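Tail spike protein gp49 (Pseudomonas phage LKA1, PDB 4RU4) probably acts as a lyase on the O-specific polysaccharide of Pseudomonas, degrading the host envelope as the phage enters the cell. Local coordinates at residues Gly116-Leu121 against Val147-Asn152; Pro122-Val127 against Leu132-Ala137; Ser156-Phe161 against Pro307-Arg312; Tyr252-Thr257 against Ile273-Cys278. All coordinates share one frame; numbering follows the deposited sequence. Where two conformers were deposited one is given.

How the interactions relate
From the N terminus, the chain first lays down strand 113-120, and interaction 1 closes the loop from there to strand 147-151. Nested inside that loop, interaction 2 folds residues 122-127 back on strand 133-135, and the two contacts touch through apolar side chains of the Ig-like domain. Interaction 3 opens only afterwards, in the loop at 156-161, and closes across 145 intervening residues at 307-312, tying that domain to the pectin lyase-like body. Interaction 4 lies nested within this long excursion, joining two faces of the body. It touches interaction 3 directly, where Arg-309 N probably bonds to Cys-278 O, and interaction 1 through Val-147 and Tyr-252.

Interaction 1 of 4, residues Gly116-Leu121 against Val147-Asn152; sequences GSLVAL and VFIIYN
Leu-121, its backbone hydrogen-bonded to Ile-198 of strand 197-202, sends its CD1 methyl against Phe-148. No hydrogen bond joins 116-121 to 147-152 directly, and the polar link between them runs through that third strand. Ser-117, Val-119 and Leu-121 bond to it from one edge, while Val-147 bonds to Val-201. The contact therefore illustrates how side chains two strands apart in a sheet can meet over the strand that separates them. Leu-121 CD1 lies 3.6 Å from Phe-148 CB and 4.1 Å from Phe-148 CG, so the methyl rests at the root of the aromatic side chain, oblique to the ring, with the two side chains crossing at about a right angle. Phe-148 places CG between its backbone N and carbonyl carbon (chi1 64°), which carries the rest of the ring away from Leu-121. Both strands pair antiparallel with 197-202, part of the beta framework of the tailspike's Ig-like domain. The second meeting is at the ends of Leu-118 and Ile-149, whose alpha carbons are 8.3 Å apart. Ile-149 CD1 comes within 3.8 Å of Leu-118 CD2 and 4.1 Å of Leu-118 CD1, one methyl facing the fork of two. The extended chain of Ile-149 (chi2 166°) carries CD1 out to that fork, again at roughly a right angle. Val-201 of the intervening strand also packs on Ile-149, as Ile-198 does on both Leu-121 and Phe-148. At its far end the Phe-148 ring continues to Ile-134, while Leu-121 packs on Phe-136.

Interaction 2 of 4, residues Pro122-Val127 against Leu132-Ala137; sequences PNISSV and LTIDFA
Ile-124 runs into the opposing segment from its first side-chain carbon: CB lies 3.5 Å from the carbonyl oxygen Asp-135 O. From there the branches part. The CG2 methyl stands over one face of the Phe-136 ring in a CH-pi contact, 3.7 Å from the centroid, and also presses on Ile-134 CG2 at 3.5 Å, tighter than usual for two methyls. CG1 lies between the backbone N and the carbonyl carbon (chi1 63°), which leaves CG2 beside the backbone N and over the ring. The tip, CD1, reaches Ile-134 CG2 at 4.1 Å. At the edge of the same ring, near its plane, sits Pro-122 O.

Backbone bonds flank the isoleucine: Ala-137 N donates to Asn-123 O over 2.7 Å, and Ser-125 N to Asp-135 O over 2.9 Å, almost in line with the carbonyl. Three waters extend the grip, one from Ser-125 O to Asp-135 N, and two from Ser-125 OG to Asp-135 O and to its carboxylate. Ile-124 and Phe-136 thus form a non-hydrogen-bonded pair, a single antiparallel beta bridge just beyond the end of strand 133-135, within the Ig-like domain.

Interaction 3 of 4, residues Ser156-Phe161 against Pro307-Arg312; sequences SSFSGF and PVRNVR
Phe-158 meets Pro-307 through a ring face and Arg-309 obliquely, so that one aromatic side chain serves two differently oriented partners. Pro-307 CG lies 3.4 Å above the plane of the phenyl ring, displaced toward its rim, 3.5 Å from Phe-158 CG. With the line from the ring centroid to that carbon 27° off the normal, the arrangement is a CH-pi contact. The ring comes there because CG of Phe-158 stands opposite the backbone N (chi1 173°), which carries it off the loop. Arg-309 comes in on the same side of the ring plane, out beyond CD1 and CE1: its NH2 is 3.8 Å from Phe-158 CE1, and the guanidinium plane is turned 89° to the ring plane. NH2 stands obliquely to the ring, and with the planes nearly perpendicular the two flat groups do not stack.

The contact joins two architectures. Residues 156-161 form a loop of the Ig-like domain, where Ser-159 OG accepts from Phe-161 N as an ST turn, whereas 307-312 belongs to the pectin lyase-like body, where 308-309 is a weakly bonded strand paired with 335-336. The guanidinium of Arg-309 is fixed by partners beyond the ring. NE forms a salt bridge with Glu-336 and NH1 donates to Gly-168 O, while Pro-307 CB lies over one guanidinium face. Pro-307 thus touches both flat groups, with CG on the phenyl ring and CB on the guanidinium. Further along, the body segment borders a neighbouring subunit, whose Thr-344 is hydrogen-bonded to Asn-310.

Interaction 4 of 4, residues Tyr252-Thr257 against Ile273-Cys278; sequences YDAKIT and IIFGNC
Ala-254 and Ile-256 carry the contact of 252-257 with Phe-275 and Ile-273, a case of alternate strand residues turning inward. In sequence order, the chain turns a corner at Asp-253, whose side chain points away from 273-278. Ala-254 follows with CB directed toward Phe-275, 4.2 Å from its CE2, while Ala-254 O lies at the ring edge near its plane, 3.9 Å from the same CE2. Lys-255 turns outward again, and its NZ makes a salt bridge to Asp-253 OD1 over 3.0 Å, on the syn side of the carboxylate, whose OD2 is paired with Arg-232. Ile-256 then returns inward. Its CG2 lies between the backbone N and the carbonyl carbon because CG1 takes the anti place (chi1 176°), and that methyl meets Ile-273 CD1 tip to tip at 4.1 Å. Ile-256 CG2 also stands obliquely to the Phe-275 ring, 4.2 Å from its CZ.

These residues face one another across the interior of the parallel beta-helix expected of a pectin lyase-like body. Strand 254-257 runs between 232-234 and 281-284 on one face, and 271-276 between 247-249 and 296-298 on another, with Phe-248 meeting the Phe-275 ring.

Interaction 1 of 4, residues Gly116-Leu121 against Val147-Asn152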
loop_
_atom_site.group_PDB
_atom_site.type_symbol
_atom_site.label_atom_id
_atom_site.label_comp_id
_atom_site.label_asym_id
_atom_site.label_seq_id
_atom_site.Cartn_x
_atom_site.Cartn_y
_atom_site.Cartn_z
ATOM N N GLY B 116 32.790 6.728 -5.390
ATOM C CA GLY B 116 32.856 7.998 -6.099
ATOM C C GLY B 116 33.531 9.038 -5.222
ATOM O O GLY B 116 34.162 8.695 -4.226
ATOM N N SER B 117 33.391 10.307 -5.590
ATOM C CA SER B 117 34.097 11.369 -4.892
ATOM C C SER B 117 33.188 12.505 -4.468
ATOM O O SER B 117 32.198 12.805 -5.134
ATOM C CB SER B 117 35.215 11.937 -5.774
ATOM O OG SER B 117 35.924 10.889 -6.396
ATOM N N LEU B 118 33.547 13.138 -3.357
ATOM C CA LEU B 118 32.909 14.377 -2.935
ATOM C C LEU B 118 33.919 15.476 -3.234
ATOM O O LEU B 118 35.018 15.474 -2.678
ATOM C CB LEU B 118 32.618 14.344 -1.432
ATOM C CG LEU B 118 31.613 13.341 -0.843
ATOM C CD1 LEU B 118 31.109 13.837 0.523
ATOM C CD2 LEU B 118 30.452 13.082 -1.765
ATOM N N VAL B 119 33.550 16.400 -4.120
ATOM C CA VAL B 119 34.459 17.437 -4.577
ATOM C C VAL B 119 33.947 18.771 -4.081
ATOM O O VAL B 119 32.788 19.131 -4.335
ATOM C CB VAL B 119 34.543 17.447 -6.131
ATOM C CG1 VAL B 119 35.475 18.563 -6.617
ATOM C CG2 VAL B 119 35.024 16.084 -6.643
ATOM N N ALA B 120 34.804 19.501 -3.368
ATOM C CA ALA B 120 34.421 20.748 -2.711
ATOM C C ALA B 120 33.817 21.728 -3.705
ATOM O O ALA B 120 34.352 21.902 -4.785
ATOM C CB ALA B 120 35.642 21.396 -2.007
ATOM N N LEU B 121 32.703 22.346 -3.318
ATOM C CA LEU B 121 32.068 23.434 -4.070
ATOM C C LEU B 121 32.275 24.697 -3.245
ATOM O O LEU B 121 32.622 24.598 -2.070
ATOM C CB LEU B 121 30.558 23.161 -4.219
ATOM C CG LEU B 121 30.143 22.123 -5.271
ATOM C CD1 LEU B 121 28.706 21.600 -5.019
ATOM C CD2 LEU B 121 30.260 22.731 -6.673
ATOM N N VAL B 147 24.208 16.591 -8.655
ATOM C CA VAL B 147 23.853 16.320 -7.250
ATOM C C VAL B 147 24.932 16.820 -6.319
ATOM O O VAL B 147 26.128 16.621 -6.568
ATOM C CB VAL B 147 23.604 14.808 -7.021
ATOM C CG1 VAL B 147 23.384 14.477 -5.532
ATOM C CG2 VAL B 147 22.411 14.364 -7.872
ATOM N N PHE B 148 24.521 17.516 -5.269
ATOM C CA PHE B 148 25.475 17.944 -4.259
ATOM C C PHE B 148 24.950 17.685 -2.863
ATOM O O PHE B 148 23.742 17.505 -2.669
ATOM C CB PHE B 148 25.908 19.408 -4.456
ATOM C CG PHE B 148 24.790 20.438 -4.295
ATOM C CD1 PHE B 148 24.512 20.985 -3.054
ATOM C CD2 PHE B 148 24.090 20.911 -5.407
ATOM C CE1 PHE B 148 23.542 21.946 -2.901
ATOM C CE2 PHE B 148 23.099 21.867 -5.266
ATOM C CZ PHE B 148 22.828 22.395 -4.007
ATOM N N ILE B 149 25.878 17.653 -1.913
ATOM C CA ILE B 149 25.569 17.455 -0.510
ATOM C C ILE B 149 25.927 18.712 0.272
ATOM O O ILE B 149 27.054 19.225 0.184
ATOM C CB ILE B 149 26.421 16.314 0.083
ATOM C CG1 ILE B 149 26.049 14.978 -0.550
ATOM C CG2 ILE B 149 26.221 16.244 1.622
ATOM C CD1 ILE B 149 27.070 13.858 -0.260
ATOM N N ILE B 150 24.955 19.230 1.013
ATOM C CA ILE B 150 25.240 20.224 2.037
ATOM C C ILE B 150 25.593 19.445 3.295
ATOM O O ILE B 150 24.836 18.550 3.689
ATOM C CB ILE B 150 23.987 21.065 2.300
ATOM C CG1 ILE B 150 23.546 21.761 0.995
ATOM C CG2 ILE B 150 24.211 22.042 3.480
ATOM C CD1 ILE B 150 22.208 22.509 1.097
ATOM N N TYR B 151 26.730 19.761 3.924
ATOM C CA TYR B 151 27.194 18.997 5.087
ATOM C C TYR B 151 27.608 19.898 6.232
ATOM O O TYR B 151 28.376 20.839 6.039
ATOM C CB TYR B 151 28.387 18.130 4.688
ATOM C CG TYR B 151 29.108 17.446 5.831
ATOM C CD1 TYR B 151 28.453 16.502 6.624
ATOM C CD2 TYR B 151 30.458 17.704 6.080
ATOM C CE1 TYR B 151 29.103 15.868 7.669
ATOM C CE2 TYR B 151 31.133 17.057 7.119
ATOM C CZ TYR B 151 30.453 16.143 7.901
ATOM O OH TYR B 151 31.091 15.502 8.924
ATOM N N ASN B 152 27.111 19.591 7.420
ATOM C CA ASN B 152 27.521 20.291 8.634
ATOM C C ASN B 152 28.468 19.404 9.450
ATOM O O ASN B 152 28.036 18.408 10.022
ATOM C CB ASN B 152 26.288 20.657 9.454
ATOM C CG ASN B 152 26.630 21.535 10.654
ATOM O OD1 ASN B 152 27.761 21.525 11.129
ATOM N ND2 ASN B 152 25.650 22.298 11.141
#

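Interaction 2 of 4, residues Pro122-Val127 against Leu132-Ala137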
loop_
_atom_site.group_PDB
_atom_site.type_symbol
_atom_site.label_atom_id
_atom_site.label_comp_id
_atom_site.label_asym_id
_atom_site.label_seq_id
_atom_site.Cartn_x
_atom_site.Cartn_y
_atom_site.Cartn_z
ATOM N N PRO B 122 32.035 25.886 -3.829
ATOM C CA PRO B 122 32.105 27.070 -2.956
ATOM C C PRO B 122 31.066 27.021 -1.815
ATOM O O PRO B 122 30.084 26.255 -1.876
ATOM C CB PRO B 122 31.784 28.234 -3.909
ATOM C CG PRO B 122 32.038 27.709 -5.302
ATOM C CD PRO B 122 31.656 26.239 -5.214
ATOM N N ASN B 123 31.297 27.833 -0.782
ATOM C CA ASN B 123 30.359 27.976 0.328
ATOM C C ASN B 123 29.063 28.660 -0.096
ATOM O O ASN B 123 28.981 29.260 -1.171
ATOM C CB ASN B 123 31.017 28.747 1.485
ATOM C CG ASN B 123 32.181 27.978 2.105
ATOM O OD1 ASN B 123 32.170 26.739 2.154
ATOM N ND2 ASN B 123 33.206 28.706 2.556
ATOM N N ILE B 124 28.049 28.575 0.764
ATOM C CA ILE B 124 26.752 29.162 0.469
ATOM C C ILE B 124 26.297 30.127 1.576
ATOM O O ILE B 124 26.769 30.028 2.712
ATOM C CB ILE B 124 25.673 28.057 0.275
ATOM C CG1 ILE B 124 25.469 27.247 1.566
ATOM C CG2 ILE B 124 26.064 27.108 -0.880
ATOM C CD1 ILE B 124 24.188 26.332 1.520
ATOM N N SER B 125 25.389 31.053 1.231
ATOM C CA SER B 125 24.697 31.883 2.217
ATOM C C SER B 125 23.779 31.005 3.050
ATOM O O SER B 125 23.351 29.946 2.596
ATOM C CB SER B 125 23.785 32.899 1.533
ATOM O OG SER B 125 24.506 33.717 0.666
ATOM N N SER B 126 23.442 31.470 4.247
ATOM C CA SER B 126 22.402 30.833 5.058
ATOM C C SER B 126 21.095 30.664 4.283
ATOM O O SER B 126 20.718 31.515 3.473
ATOM C CB SER B 126 22.192 31.656 6.339
ATOM O OG SER B 126 23.405 31.669 7.073
ATOM N N VAL B 127 20.401 29.558 4.529
ATOM C CA VAL B 127 19.197 29.233 3.789
ATOM C C VAL B 127 18.141 28.637 4.750
ATOM O O VAL B 127 18.492 27.969 5.746
ATOM C CB VAL B 127 19.531 28.287 2.599
ATOM C CG1 VAL B 127 20.102 26.940 3.098
ATOM C CG2 VAL B 127 18.317 28.082 1.683
ATOM N N LEU B 132 14.107 26.451 -2.132
ATOM C CA LEU B 132 14.582 25.747 -3.315
ATOM C C LEU B 132 15.610 26.589 -4.047
ATOM O O LEU B 132 15.817 26.420 -5.249
ATOM C CB LEU B 132 13.441 25.352 -4.259
ATOM C CG LEU B 132 12.527 24.259 -3.717
ATOM C CD1 LEU B 132 11.325 24.927 -3.055
ATOM C CD2 LEU B 132 12.086 23.248 -4.778
ATOM N N THR B 133 16.254 27.492 -3.310
ATOM C CA THR B 133 17.263 28.375 -3.890
ATOM C C THR B 133 18.509 28.475 -3.016
ATOM O O THR B 133 18.429 28.755 -1.819
ATOM C CB THR B 133 16.708 29.792 -4.091
ATOM O OG1 THR B 133 15.486 29.711 -4.831
ATOM C CG2 THR B 133 17.709 30.645 -4.861
ATOM N N ILE B 134 19.662 28.275 -3.642
ATOM C CA ILE B 134 20.929 28.269 -2.947
ATOM C C ILE B 134 21.857 29.291 -3.595
ATOM O O ILE B 134 22.033 29.287 -4.825
ATOM C CB ILE B 134 21.622 26.870 -3.081
ATOM C CG1 ILE B 134 20.705 25.744 -2.598
ATOM C CG2 ILE B 134 22.932 26.854 -2.328
ATOM C CD1 ILE B 134 20.330 25.832 -1.133
ATOM N N ASP B 135 22.457 30.141 -2.762
ATOM C CA ASP B 135 23.370 31.186 -3.215
ATOM C C ASP B 135 24.828 30.856 -2.872
ATOM O O ASP B 135 25.225 30.904 -1.702
ATOM C CB ASP B 135 22.999 32.535 -2.573
ATOM C CG ASP B 135 21.628 33.029 -2.997
ATOM O OD1 ASP B 135 21.233 32.786 -4.163
ATOM O OD2 ASP B 135 20.942 33.658 -2.159
ATOM N N PHE B 136 25.621 30.549 -3.900
ATOM C CA PHE B 136 27.018 30.189 -3.728
ATOM C C PHE B 136 27.903 31.422 -3.694
ATOM O O PHE B 136 27.617 32.425 -4.362
ATOM C CB PHE B 136 27.456 29.260 -4.859
ATOM C CG PHE B 136 26.992 27.837 -4.673
ATOM C CD1 PHE B 136 25.759 27.426 -5.156
ATOM C CD2 PHE B 136 27.788 26.922 -4.009
ATOM C CE1 PHE B 136 25.329 26.104 -4.994
ATOM C CE2 PHE B 136 27.361 25.601 -3.830
ATOM C CZ PHE B 136 26.110 25.208 -4.319
ATOM N N ALA B 137 28.974 31.344 -2.908
ATOM C CA ALA B 137 29.885 32.467 -2.735
ATOM C C ALA B 137 30.599 32.850 -4.024
ATOM O O ALA B 137 31.030 33.986 -4.178
ATOM C CB ALA B 137 30.900 32.159 -1.646
HETATM O O HOH W 1 22.037 29.963 0.047
HETATM O O HOH W 2 27.039 33.046 -0.893
HETATM O O HOH W 3 22.975 35.380 -0.540
#

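Interaction 3 of 4, residues Ser156-Phe161 against Pro307-Arg312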
loop_
_atom_site.group_PDB
_atom_site.type_symbol
_atom_site.label_atom_id
_atom_site.label_comp_id
_atom_site.label_asym_id
_atom_site.label_seq_id
_atom_site.Cartn_x
_atom_site.Cartn_y
_atom_site.Cartn_z
ATOM N N SER B 156 26.596 16.004 16.048
ATOM C CA SER B 156 25.199 16.004 16.479
ATOM C C SER B 156 24.397 17.172 15.943
ATOM O O SER B 156 23.363 17.539 16.519
ATOM C CB SER B 156 25.083 15.961 18.012
ATOM O OG SER B 156 25.432 14.673 18.482
ATOM N N SER B 157 24.835 17.729 14.824
ATOM C CA SER B 157 24.110 18.846 14.239
ATOM C C SER B 157 22.683 18.463 13.744
ATOM O O SER B 157 21.819 19.333 13.636
ATOM C CB SER B 157 24.941 19.578 13.180
ATOM O OG SER B 157 25.531 18.698 12.228
ATOM N N PHE B 158 22.418 17.181 13.485
ATOM C CA PHE B 158 21.026 16.774 13.229
ATOM C C PHE B 158 20.316 16.265 14.526
ATOM O O PHE B 158 19.185 16.657 14.847
ATOM C CB PHE B 158 20.961 15.684 12.143
ATOM C CG PHE B 158 19.561 15.098 11.943
ATOM C CD1 PHE B 158 18.598 15.797 11.227
ATOM C CD2 PHE B 158 19.225 13.860 12.474
ATOM C CE1 PHE B 158 17.289 15.260 11.044
ATOM C CE2 PHE B 158 17.938 13.325 12.311
ATOM C CZ PHE B 158 16.979 14.025 11.588
ATOM N N SER B 159 20.972 15.358 15.231
ATOM C CA SER B 159 20.424 14.794 16.476
ATOM C C SER B 159 21.475 14.635 17.571
ATOM O O SER B 159 22.612 14.208 17.308
ATOM C CB SER B 159 19.760 13.439 16.191
ATOM O OG SER B 159 19.446 12.779 17.397
ATOM N N GLY B 160 21.097 14.950 18.810
ATOM C CA GLY B 160 22.018 14.837 19.911
ATOM C C GLY B 160 22.212 13.403 20.384
ATOM O O GLY B 160 23.062 13.154 21.236
ATOM N N PHE B 161 21.421 12.464 19.858
ATOM C CA PHE B 161 21.480 11.090 20.366
ATOM C C PHE B 161 22.832 10.421 20.062
ATOM O O PHE B 161 23.284 9.577 20.826
ATOM C CB PHE B 161 20.305 10.248 19.837
ATOM C CG PHE B 161 18.998 10.460 20.593
ATOM C CD1 PHE B 161 18.774 9.815 21.810
ATOM C CD2 PHE B 161 18.002 11.285 20.086
ATOM C CE1 PHE B 161 17.583 9.987 22.501
ATOM C CE2 PHE B 161 16.774 11.464 20.778
ATOM C CZ PHE B 161 16.585 10.815 21.991
ATOM N N PRO B 307 21.858 13.044 7.249
ATOM C CA PRO B 307 20.745 12.166 7.606
ATOM C C PRO B 307 20.226 11.334 6.428
ATOM O O PRO B 307 20.373 11.689 5.266
ATOM C CB PRO B 307 19.657 13.153 8.057
ATOM C CG PRO B 307 20.466 14.330 8.632
ATOM C CD PRO B 307 21.557 14.458 7.604
ATOM N N VAL B 308 19.602 10.220 6.765
ATOM C CA VAL B 308 19.107 9.304 5.776
ATOM C C VAL B 308 17.681 9.750 5.464
ATOM O O VAL B 308 16.840 9.765 6.373
ATOM C CB VAL B 308 19.079 7.887 6.375
ATOM C CG1 VAL B 308 18.367 6.921 5.417
ATOM C CG2 VAL B 308 20.494 7.434 6.710
ATOM N N ARG B 309 17.392 10.096 4.204
ATOM C CA ARG B 309 16.071 10.660 3.879
ATOM C C ARG B 309 15.442 10.111 2.611
ATOM O O ARG B 309 16.139 9.879 1.640
ATOM C CB ARG B 309 16.164 12.185 3.739
ATOM C CG ARG B 309 16.481 12.909 5.059
ATOM C CD ARG B 309 16.146 14.377 4.898
ATOM N NE ARG B 309 16.343 15.193 6.104
ATOM C CZ ARG B 309 17.481 15.796 6.434
ATOM N NH1 ARG B 309 18.580 15.673 5.679
ATOM N NH2 ARG B 309 17.523 16.550 7.522
ATOM N N ASN B 310 14.115 9.978 2.620
ATOM C CA ASN B 310 13.347 9.468 1.466
ATOM C C ASN B 310 13.901 8.145 0.986
ATOM O O ASN B 310 13.960 7.878 -0.211
ATOM C CB ASN B 310 13.243 10.476 0.297
ATOM C CG ASN B 310 12.188 10.058 -0.754
ATOM O OD1 ASN B 310 11.131 9.520 -0.412
ATOM N ND2 ASN B 310 12.512 10.243 -2.036
ATOM N N VAL B 311 14.291 7.297 1.933
ATOM C CA VAL B 311 14.693 5.934 1.588
ATOM C C VAL B 311 13.522 5.019 1.933
ATOM O O VAL B 311 12.980 5.060 3.044
ATOM C CB VAL B 311 16.026 5.499 2.268
ATOM C CG1 VAL B 311 16.421 4.091 1.814
ATOM C CG2 VAL B 311 17.159 6.520 1.959
ATOM N N ARG B 312 13.093 4.241 0.939
ATOM C CA ARG B 312 11.846 3.505 1.033
ATOM C C ARG B 312 12.097 2.005 0.863
ATOM O O ARG B 312 12.638 1.586 -0.152
ATOM C CB ARG B 312 10.878 4.021 -0.042
ATOM C CG ARG B 312 10.778 5.534 -0.057
ATOM C CD ARG B 312 10.002 6.029 1.191
ATOM N NE ARG B 312 9.894 7.487 1.177
ATOM C CZ ARG B 312 9.234 8.193 2.100
ATOM N NH1 ARG B 312 8.632 7.577 3.115
ATOM N NH2 ARG B 312 9.168 9.515 2.000
#

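Interaction 4 of 4, residues Tyr252-Thr257 against Ile273-Cys278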
loop_
_atom_site.group_PDB
_atom_site.type_symbol
_atom_site.label_atom_id
_atom_site.label_comp_id
_atom_site.label_asym_id
_atom_site.label_seq_id
_atom_site.Cartn_x
_atom_site.Cartn_y
_atom_site.Cartn_z
ATOM N N TYR B 252 23.017 8.711 -3.552
ATOM C CA TYR B 252 21.764 9.382 -3.898
ATOM C C TYR B 252 21.014 8.432 -4.806
ATOM O O TYR B 252 21.571 8.007 -5.827
ATOM C CB TYR B 252 22.072 10.659 -4.667
ATOM C CG TYR B 252 20.859 11.531 -4.934
ATOM C CD1 TYR B 252 20.169 12.123 -3.884
ATOM C CD2 TYR B 252 20.411 11.756 -6.238
ATOM C CE1 TYR B 252 19.056 12.937 -4.124
ATOM C CE2 TYR B 252 19.316 12.568 -6.493
ATOM C CZ TYR B 252 18.640 13.162 -5.426
ATOM O OH TYR B 252 17.535 13.963 -5.676
ATOM N N ASP B 253 19.787 8.065 -4.424
ATOM C CA ASP B 253 18.936 7.199 -5.248
ATOM C C ASP B 253 19.569 5.813 -5.487
ATOM O O ASP B 253 19.509 5.266 -6.597
ATOM C CB ASP B 253 18.584 7.887 -6.588
ATOM C CG ASP B 253 17.695 7.014 -7.492
ATOM O OD1 ASP B 253 16.758 6.400 -6.958
ATOM O OD2 ASP B 253 17.948 6.927 -8.726
ATOM N N ALA B 254 20.191 5.250 -4.455
ATOM C CA ALA B 254 20.658 3.869 -4.548
ATOM C C ALA B 254 19.436 2.959 -4.574
ATOM O O ALA B 254 18.558 3.085 -3.725
ATOM C CB ALA B 254 21.529 3.526 -3.357
ATOM N N LYS B 255 19.376 2.030 -5.531
ATOM C CA LYS B 255 18.279 1.062 -5.534
ATOM C C LYS B 255 18.813 -0.367 -5.582
ATOM O O LYS B 255 19.600 -0.703 -6.472
ATOM C CB LYS B 255 17.340 1.305 -6.714
ATOM C CG LYS B 255 16.476 2.573 -6.579
ATOM C CD LYS B 255 15.413 2.653 -7.676
ATOM C CE LYS B 255 14.450 3.795 -7.401
ATOM N NZ LYS B 255 14.610 4.870 -8.386
ATOM N N ILE B 256 18.373 -1.202 -4.641
ATOM C CA ILE B 256 18.626 -2.637 -4.737
ATOM C C ILE B 256 17.289 -3.339 -4.917
ATOM O O ILE B 256 16.353 -3.110 -4.137
ATOM C CB ILE B 256 19.374 -3.210 -3.544
ATOM C CG1 ILE B 256 19.501 -4.744 -3.685
ATOM C CG2 ILE B 256 18.683 -2.867 -2.195
ATOM C CD1 ILE B 256 20.630 -5.318 -2.822
ATOM N N THR B 257 17.193 -4.183 -5.943
ATOM C CA THR B 257 15.898 -4.790 -6.306
ATOM C C THR B 257 16.042 -6.302 -6.554
ATOM O O THR B 257 17.099 -6.772 -7.003
ATOM C CB THR B 257 15.332 -4.146 -7.591
ATOM O OG1 THR B 257 16.363 -4.134 -8.602
ATOM C CG2 THR B 257 14.880 -2.697 -7.313
ATOM N N ILE B 273 21.155 -5.412 4.415
ATOM C CA ILE B 273 21.370 -4.234 3.562
ATOM C C ILE B 273 21.344 -3.004 4.463
ATOM O O ILE B 273 20.413 -2.835 5.263
ATOM C CB ILE B 273 20.219 -4.072 2.539
ATOM C CG1 ILE B 273 20.050 -5.336 1.714
ATOM C CG2 ILE B 273 20.473 -2.888 1.589
ATOM C CD1 ILE B 273 18.629 -5.468 1.009
ATOM N N ILE B 274 22.358 -2.152 4.357
ATOM C CA ILE B 274 22.362 -0.924 5.129
ATOM C C ILE B 274 22.557 0.295 4.232
ATOM O O ILE B 274 23.420 0.315 3.324
ATOM C CB ILE B 274 23.384 -0.928 6.306
ATOM C CG1 ILE B 274 23.420 0.469 6.956
ATOM C CG2 ILE B 274 24.781 -1.368 5.827
ATOM C CD1 ILE B 274 23.834 0.494 8.364
ATOM N N PHE B 275 21.723 1.300 4.483
ATOM C CA PHE B 275 21.817 2.583 3.784
ATOM C C PHE B 275 22.396 3.568 4.782
ATOM O O PHE B 275 21.695 3.968 5.714
ATOM C CB PHE B 275 20.432 3.065 3.307
ATOM C CG PHE B 275 19.819 2.216 2.198
ATOM C CD1 PHE B 275 19.123 1.058 2.496
ATOM C CD2 PHE B 275 19.919 2.591 0.869
ATOM C CE1 PHE B 275 18.554 0.275 1.483
ATOM C CE2 PHE B 275 19.346 1.818 -0.149
ATOM C CZ PHE B 275 18.669 0.643 0.183
ATOM N N GLY B 276 23.676 3.919 4.620
ATOM C CA GLY B 276 24.332 4.849 5.523
ATOM C C GLY B 276 24.403 6.209 4.856
ATOM O O GLY B 276 24.936 6.334 3.739
ATOM N N ASN B 277 23.840 7.220 5.504
ATOM C CA ASN B 277 23.929 8.587 4.974
ATOM C C ASN B 277 23.447 8.690 3.518
ATOM O O ASN B 277 24.100 9.306 2.681
ATOM C CB ASN B 277 25.381 9.086 5.124
ATOM C CG ASN B 277 25.921 8.897 6.556
ATOM O OD1 ASN B 277 26.930 8.216 6.760
ATOM N ND2 ASN B 277 25.254 9.525 7.557
ATOM N N CYS B 278 22.304 8.068 3.214
ATOM C CA CYS B 278 21.819 8.007 1.847
ATOM C C CYS B 278 20.536 8.808 1.704
ATOM O O CYS B 278 19.810 9.018 2.690
ATOM C CB CYS B 278 21.522 6.565 1.423
ATOM S SG CYS B 278 22.973 5.497 1.118
#